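Local coordinates for dihydrodipicolinate synthase (PDB 1XKY), which probably condenses pyruvate with aspartate semialdehyde in the pathway of lysine biosynthesis, working as a tetrameric TIM-barrel lyase, at residues M10-T22 with K211-M225. Numbering follows the deposited sequence.
Sequences MIDFGTIATAMVT and KGIVSVASHVIGNEM
His219, Lys211 and Ile16 lose the most surface to this contact. NE2 of His219 donates to Ala19 O at 3.1 Å, almost straight at 176°. The oxygen lies in the imidazole plane, the nitrogen above the carbonyl plane of Ala19. Thr18 CG2 sits over one ring face, 4.0 Å from the centroid, a CH-pi contact that, with the in-plane N-H bond, probably restricts ring rotation. Thr18 OG1 and Ser218 OG share a hydrogen bond of 2.8 Å; Thr47 also bonds Thr18 OG1. Lys211 runs out extended, its CG swung away from the backbone N (chi1 -169°), and brings NZ to 3.0 Å from Asp12 OD1 in a salt bridge. Lys211 NZ and Gly14 N, the latter closing an Asx turn, reach OD1 from opposite carboxylate faces. Ile16 packs between its own strand and helix 218-234: CG2 lies 3.8 Å from Ser218 CB and CD1 3.9 Å from Met225 CB. Strands 16-19 and 212-215 run parallel (17°), hydrogen-bonded from Ile213 N to Thr15 O, Ser215 N to Ala17 O and Ala19 N to Ser215 O, with Ala17 N to Ile213 O weak, and so close the eight-stranded barrel. Strands 49-52 and 193-196 flank the pair; helices 32-44 and 261-269 pack around Val21.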
ATOM      1  N   MET A  10      17.521 -15.527 -32.979  1.00 31.90           N
ATOM      2  CA  MET A  10      16.877 -14.822 -31.835  1.00 31.68           C
ATOM      3  C   MET A  10      17.018 -13.299 -31.989  1.00 30.43           C
ATOM      4  O   MET A  10      18.126 -12.776 -32.188  1.00 30.99           O
ATOM      5  CB  MET A  10      17.488 -15.300 -30.512  1.00 32.39           C
ATOM      6  CG  MET A  10      16.995 -14.574 -29.253  1.00 34.65           C
ATOM      7  SD  MET A  10      15.194 -14.379 -29.109  1.00 39.68           S
ATOM      8  CE  MET A  10      14.657 -16.100 -29.014  1.00 38.93           C
ATOM      9  N   ILE A  11      15.891 -12.597 -31.902  1.00 28.35           N
ATOM     10  CA  ILE A  11      15.879 -11.138 -32.013  1.00 26.60           C
ATOM     11  C   ILE A  11      16.633 -10.494 -30.831  1.00 25.13           C
ATOM     12  O   ILE A  11      16.499 -10.924 -29.689  1.00 24.94           O
ATOM     13  CB  ILE A  11      14.427 -10.599 -32.137  1.00 26.39           C
ATOM     14  CG1 ILE A  11      14.432  -9.143 -32.624  1.00 25.96           C
ATOM     15  CG2 ILE A  11      13.652 -10.766 -30.818  1.00 26.51           C
ATOM     16  CD1 ILE A  11      13.083  -8.653 -33.132  1.00 25.27           C
ATOM     17  N   ASP A  12      17.451  -9.492 -31.128  1.00 23.69           N
ATOM     18  CA  ASP A  12      18.285  -8.835 -30.117  1.00 22.65           C
ATOM     19  C   ASP A  12      17.880  -7.366 -30.017  1.00 21.43           C
ATOM     20  O   ASP A  12      18.192  -6.569 -30.897  1.00 21.00           O
ATOM     21  CB  ASP A  12      19.764  -8.962 -30.496  1.00 22.61           C
ATOM     22  CG  ASP A  12      20.710  -8.319 -29.475  1.00 22.91           C
ATOM     23  OD1 ASP A  12      20.269  -7.874 -28.394  1.00 21.21           O
ATOM     24  OD2 ASP A  12      21.926  -8.276 -29.762  1.00 24.13           O
ATOM     25  N   PHE A  13      17.205  -7.010 -28.929  1.00 20.17           N
ATOM     26  CA  PHE A  13      16.762  -5.631 -28.722  1.00 19.15           C
ATOM     27  C   PHE A  13      17.862  -4.731 -28.159  1.00 18.29           C
ATOM     28  O   PHE A  13      17.655  -3.533 -28.032  1.00 18.01           O
ATOM     29  CB  PHE A  13      15.540  -5.585 -27.802  1.00 18.96           C
ATOM     30  CG  PHE A  13      14.385  -6.392 -28.296  1.00 19.36           C
ATOM     31  CD1 PHE A  13      13.854  -6.163 -29.560  1.00 19.82           C
ATOM     32  CD2 PHE A  13      13.812  -7.371 -27.502  1.00 19.76           C
ATOM     33  CE1 PHE A  13      12.779  -6.902 -30.023  1.00 19.73           C
ATOM     34  CE2 PHE A  13      12.733  -8.116 -27.965  1.00 20.14           C
ATOM     35  CZ  PHE A  13      12.216  -7.879 -29.219  1.00 19.64           C
ATOM     36  N   GLY A  14      19.013  -5.310 -27.824  1.00 17.86           N
ATOM     37  CA  GLY A  14      20.125  -4.556 -27.242  1.00 17.74           C
ATOM     38  C   GLY A  14      19.903  -4.157 -25.791  1.00 17.44           C
ATOM     39  O   GLY A  14      19.068  -4.748 -25.088  1.00 17.14           O
ATOM     40  N   THR A  15      20.647  -3.148 -25.341  1.00 17.02           N
ATOM     41  CA  THR A  15      20.630  -2.729 -23.935  1.00 16.96           C
ATOM     42  C   THR A  15      19.711  -1.543 -23.650  1.00 16.78           C
ATOM     43  O   THR A  15      19.293  -1.360 -22.513  1.00 17.33           O
ATOM     44  CB  THR A  15      22.049  -2.358 -23.443  1.00 17.17           C
ATOM     45  OG1 THR A  15      22.679  -1.500 -24.407  1.00 17.06           O
ATOM     46  CG2 THR A  15      22.891  -3.601 -23.244  1.00 17.33           C
ATOM     47  N   ILE A  16      19.427  -0.718 -24.657  1.00 16.55           N
ATOM     48  CA  ILE A  16      18.536   0.440 -24.480  1.00 16.20           C
ATOM     49  C   ILE A  16      17.435   0.502 -25.544  1.00 15.96           C
ATOM     50  O   ILE A  16      17.584   1.162 -26.573  1.00 15.68           O
ATOM     51  CB  ILE A  16      19.301   1.779 -24.488  1.00 16.25           C
ATOM     52  CG1 ILE A  16      20.482   1.739 -23.502  1.00 15.84           C
ATOM     53  CG2 ILE A  16      18.338   2.932 -24.135  1.00 16.78           C
ATOM     54  CD1 ILE A  16      21.340   2.979 -23.493  1.00 15.57           C
ATOM     55  N   ALA A  17      16.329  -0.190 -25.286  1.00 15.39           N
ATOM     56  CA  ALA A  17      15.113   0.024 -26.062  1.00 14.90           C
ATOM     57  C   ALA A  17      14.471   1.312 -25.572  1.00 14.86           C
ATOM     58  O   ALA A  17      14.549   1.643 -24.388  1.00 15.15           O
ATOM     59  CB  ALA A  17      14.155  -1.154 -25.925  1.00 14.70           C
ATOM     60  N   THR A  18      13.875   2.068 -26.485  1.00 14.12           N
ATOM     61  CA  THR A  18      13.276   3.330 -26.128  1.00 13.72           C
ATOM     62  C   THR A  18      11.785   3.289 -26.392  1.00 13.78           C
ATOM     63  O   THR A  18      11.346   2.915 -27.495  1.00 13.63           O
ATOM     64  CB  THR A  18      13.937   4.514 -26.867  1.00 13.64           C
ATOM     65  OG1 THR A  18      15.305   4.612 -26.455  1.00 14.28           O
ATOM     66  CG2 THR A  18      13.225   5.821 -26.556  1.00 13.68           C
ATOM     67  N   ALA A  19      11.033   3.644 -25.346  1.00 13.60           N
ATOM     68  CA  ALA A  19       9.583   3.796 -25.387  1.00 13.83           C
ATOM     69  C   ALA A  19       9.256   5.152 -25.986  1.00 13.79           C
ATOM     70  O   ALA A  19       9.061   6.136 -25.272  1.00 13.62           O
ATOM     71  CB  ALA A  19       8.992   3.679 -23.982  1.00 14.04           C
ATOM     72  N   MET A  20       9.182   5.187 -27.309  1.00 13.89           N
ATOM     73  CA  MET A  20       9.162   6.442 -28.046  1.00 13.70           C
ATOM     74  C   MET A  20       7.847   7.196 -27.917  1.00 13.45           C
ATOM     75  O   MET A  20       6.774   6.619 -28.065  1.00 13.25           O
ATOM     76  CB  MET A  20       9.440   6.179 -29.525  1.00 13.74           C
ATOM     77  CG  MET A  20       9.826   7.404 -30.289  1.00 14.80           C
ATOM     78  SD  MET A  20      10.072   7.057 -32.032  1.00 19.12           S
ATOM     79  CE  MET A  20       8.417   6.643 -32.552  1.00 17.99           C
ATOM     80  N   VAL A  21       7.947   8.499 -27.668  1.00 13.39           N
ATOM     81  CA  VAL A  21       6.798   9.390 -27.743  1.00 13.61           C
ATOM     82  C   VAL A  21       6.261   9.474 -29.176  1.00 13.79           C
ATOM     83  O   VAL A  21       6.971   9.199 -30.146  1.00 13.30           O
ATOM     84  CB  VAL A  21       7.122  10.828 -27.203  1.00 13.63           C
ATOM     85  CG1 VAL A  21       7.572  10.761 -25.757  1.00 12.76           C
ATOM     86  CG2 VAL A  21       8.176  11.541 -28.075  1.00 13.42           C
ATOM     87  N   THR A  22       4.992   9.838 -29.299  1.00 14.44           N
ATOM     88  CA  THR A  22       4.377  10.056 -30.608  1.00 14.53           C
ATOM     89  C   THR A  22       4.244  11.564 -30.853  1.00 14.71           C
ATOM     90  O   THR A  22       3.403  12.225 -30.222  1.00 14.74           O
ATOM     91  CB  THR A  22       2.998   9.378 -30.702  1.00 14.52           C
ATOM     92  OG1 THR A  22       3.125   7.979 -30.418  1.00 14.51           O
ATOM     93  CG2 THR A  22       2.410   9.551 -32.101  1.00 14.26           C
ATOM     94  N   LYS A 211      18.940  -7.861 -19.088  1.00 15.93           N
ATOM     95  CA  LYS A 211      19.677  -7.571 -20.318  1.00 16.21           C
ATOM     96  C   LYS A 211      19.856  -6.069 -20.515  1.00 15.92           C
ATOM     97  O   LYS A 211      20.842  -5.622 -21.118  1.00 16.38           O
ATOM     98  CB  LYS A 211      18.983  -8.188 -21.533  1.00 16.51           C
ATOM     99  CG  LYS A 211      19.860  -8.150 -22.807  1.00 18.24           C
ATOM    100  CD  LYS A 211      19.325  -9.080 -23.871  1.00 19.18           C
ATOM    101  CE  LYS A 211      20.130  -8.982 -25.154  1.00 20.05           C
ATOM    102  NZ  LYS A 211      19.528  -9.844 -26.218  1.00 19.32           N
ATOM    103  N   GLY A 212      18.904  -5.296 -20.012  1.00 15.53           N
ATOM    104  CA  GLY A 212      18.902  -3.863 -20.229  1.00 15.54           C
ATOM    105  C   GLY A 212      17.654  -3.160 -19.737  1.00 15.67           C
ATOM    106  O   GLY A 212      17.035  -3.570 -18.749  1.00 15.60           O
ATOM    107  N   ILE A 213      17.314  -2.074 -20.422  1.00 15.33           N
ATOM    108  CA  ILE A 213      16.261  -1.151 -20.016  1.00 14.92           C
ATOM    109  C   ILE A 213      15.393  -0.832 -21.217  1.00 14.66           C
ATOM    110  O   ILE A 213      15.897  -0.625 -22.307  1.00 15.09           O
ATOM    111  CB  ILE A 213      16.849   0.172 -19.432  1.00 14.81           C
ATOM    112  CG1 ILE A 213      15.741   1.201 -19.163  1.00 14.50           C
ATOM    113  CG2 ILE A 213      17.879   0.761 -20.382  1.00 14.48           C
ATOM    114  CD1 ILE A 213      14.866   0.933 -17.980  1.00 13.78           C
ATOM    115  N   VAL A 214      14.091  -0.803 -20.996  1.00 14.54           N
ATOM    116  CA  VAL A 214      13.174  -0.097 -21.862  1.00 14.52           C
ATOM    117  C   VAL A 214      12.855   1.296 -21.301  1.00 14.62           C
ATOM    118  O   VAL A 214      12.220   1.417 -20.277  1.00 13.93           O
ATOM    119  CB  VAL A 214      11.904  -0.923 -22.125  1.00 14.77           C
ATOM    120  CG1 VAL A 214      10.964  -0.223 -23.098  1.00 14.99           C
ATOM    121  CG2 VAL A 214      12.266  -2.318 -22.593  1.00 16.20           C
ATOM    122  N   SER A 215      13.356   2.325 -21.980  1.00 14.28           N
ATOM    123  CA  SER A 215      13.691   3.602 -21.361  1.00 14.34           C
ATOM    124  C   SER A 215      12.760   4.721 -21.811  1.00 14.04           C
ATOM    125  O   SER A 215      12.297   4.735 -22.929  1.00 14.36           O
ATOM    126  CB  SER A 215      15.144   3.996 -21.654  1.00 14.12           C
ATOM    127  OG  SER A 215      15.493   5.236 -21.107  1.00 14.16           O
ATOM    128  N   VAL A 216      12.524   5.659 -20.911  1.00 13.98           N
ATOM    129  CA  VAL A 216      11.998   6.960 -21.255  1.00 13.70           C
ATOM    130  C   VAL A 216      13.076   8.050 -21.268  1.00 13.38           C
ATOM    131  O   VAL A 216      13.108   8.878 -22.152  1.00 13.41           O
ATOM    132  CB  VAL A 216      10.834   7.334 -20.317  1.00 13.77           C
ATOM    133  CG1 VAL A 216      10.444   8.765 -20.461  1.00 13.82           C
ATOM    134  CG2 VAL A 216       9.655   6.417 -20.559  1.00 14.14           C
ATOM    135  N   ALA A 217      13.949   8.016 -20.275  1.00 13.32           N
ATOM    136  CA  ALA A 217      15.051   8.989 -20.138  1.00 13.17           C
ATOM    137  C   ALA A 217      16.018   9.029 -21.319  1.00 13.25           C
ATOM    138  O   ALA A 217      16.660  10.050 -21.565  1.00 13.23           O
ATOM    139  CB  ALA A 217      15.827   8.725 -18.856  1.00 13.22           C
ATOM    140  N   SER A 218      16.129   7.910 -22.027  1.00 13.69           N
ATOM    141  CA  SER A 218      16.937   7.815 -23.240  1.00 14.12           C
ATOM    142  C   SER A 218      16.575   8.852 -24.313  1.00 14.08           C
ATOM    143  O   SER A 218      17.375   9.113 -25.196  1.00 14.43           O
ATOM    144  CB  SER A 218      16.796   6.414 -23.830  1.00 13.94           C
ATOM    145  OG  SER A 218      15.438   6.163 -24.122  1.00 15.25           O
ATOM    146  N   HIS A 219      15.366   9.419 -24.252  1.00 14.60           N
ATOM    147  CA  HIS A 219      15.009  10.560 -25.105  1.00 14.50           C
ATOM    148  C   HIS A 219      15.927  11.774 -24.898  1.00 14.99           C
ATOM    149  O   HIS A 219      16.118  12.553 -25.826  1.00 15.53           O
ATOM    150  CB  HIS A 219      13.572  11.024 -24.855  1.00 14.53           C
ATOM    151  CG  HIS A 219      12.518  10.094 -25.369  1.00 13.85           C
ATOM    152  ND1 HIS A 219      11.992  10.203 -26.636  1.00 15.24           N
ATOM    153  CD2 HIS A 219      11.838   9.089 -24.765  1.00 11.84           C
ATOM    154  CE1 HIS A 219      11.058   9.283 -26.804  1.00 13.24           C
ATOM    155  NE2 HIS A 219      10.943   8.595 -25.682  1.00 13.02           N
ATOM    156  N   VAL A 220      16.454  11.953 -23.685  1.00 15.10           N
ATOM    157  CA  VAL A 220      17.280  13.117 -23.361  1.00 15.43           C
ATOM    158  C   VAL A 220      18.705  12.806 -22.897  1.00 15.46           C
ATOM    159  O   VAL A 220      19.595  13.632 -23.082  1.00 15.15           O
ATOM    160  CB  VAL A 220      16.599  14.056 -22.319  1.00 15.69           C
ATOM    161  CG1 VAL A 220      15.375  14.724 -22.939  1.00 16.17           C
ATOM    162  CG2 VAL A 220      16.231  13.306 -21.027  1.00 16.53           C
ATOM    163  N   ILE A 221      18.929  11.636 -22.301  1.00 15.42           N
ATOM    164  CA  ILE A 221      20.273  11.284 -21.833  1.00 15.28           C
ATOM    165  C   ILE A 221      20.700   9.888 -22.292  1.00 15.02           C
ATOM    166  O   ILE A 221      21.366   9.167 -21.565  1.00 14.70           O
ATOM    167  CB  ILE A 221      20.398  11.422 -20.295  1.00 15.23           C
ATOM    168  CG1 ILE A 221      19.269  10.659 -19.590  1.00 15.84           C
ATOM    169  CG2 ILE A 221      20.402  12.907 -19.894  1.00 15.55           C
ATOM    170  CD1 ILE A 221      19.561  10.336 -18.120  1.00 16.34           C
ATOM    171  N   GLY A 222      20.339   9.533 -23.521  1.00 15.26           N
ATOM    172  CA  GLY A 222      20.709   8.247 -24.094  1.00 15.32           C
ATOM    173  C   GLY A 222      22.211   8.017 -24.136  1.00 15.33           C
ATOM    174  O   GLY A 222      22.670   6.915 -23.844  1.00 14.51           O
ATOM    175  N   ASN A 223      22.983   9.044 -24.497  1.00 15.67           N
ATOM    176  CA  ASN A 223      24.442   8.872 -24.571  1.00 15.97           C
ATOM    177  C   ASN A 223      25.020   8.600 -23.181  1.00 15.71           C
ATOM    178  O   ASN A 223      25.915   7.764 -23.029  1.00 15.45           O
ATOM    179  CB  ASN A 223      25.140  10.074 -25.223  1.00 16.00           C
ATOM    180  CG  ASN A 223      24.908  10.158 -26.739  1.00 16.82           C
ATOM    181  OD1 ASN A 223      24.632   9.160 -27.407  1.00 17.85           O
ATOM    182  ND2 ASN A 223      25.048  11.357 -27.282  1.00 19.19           N
ATOM    183  N   GLU A 224      24.495   9.301 -22.178  1.00 15.36           N
ATOM    184  CA  GLU A 224      24.909   9.110 -20.784  1.00 15.29           C
ATOM    185  C   GLU A 224      24.604   7.681 -20.294  1.00 14.80           C
ATOM    186  O   GLU A 224      25.449   7.032 -19.663  1.00 14.74           O
ATOM    187  CB  GLU A 224      24.241  10.138 -19.874  1.00 15.18           C
ATOM    188  CG  GLU A 224      24.760  11.581 -20.048  1.00 16.00           C
ATOM    189  CD  GLU A 224      24.156  12.343 -21.234  1.00 16.19           C
ATOM    190  OE1 GLU A 224      23.424  11.756 -22.052  1.00 15.20           O
ATOM    191  OE2 GLU A 224      24.444  13.550 -21.360  1.00 18.55           O
ATOM    192  N   MET A 225      23.409   7.191 -20.609  1.00 14.31           N
ATOM    193  CA  MET A 225      23.007   5.823 -20.267  1.00 14.24           C
ATOM    194  C   MET A 225      23.871   4.781 -20.980  1.00 14.26           C
ATOM    195  O   MET A 225      24.200   3.750 -20.408  1.00 13.77           O
ATOM    196  CB  MET A 225      21.537   5.589 -20.629  1.00 14.07           C
ATOM    197  CG  MET A 225      20.559   6.420 -19.832  1.00 14.65           C
ATOM    198  SD  MET A 225      18.866   6.236 -20.411  1.00 14.56           S
ATOM    199  CE  MET A 225      18.602   4.497 -20.059  1.00 14.54           C
TER
HETATM  200  O   HOH W   1      22.573 -10.081 -27.476  1.00 48.57           O
HETATM  201  O   HOH W   2      17.052  -8.792 -26.585  1.00 17.68           O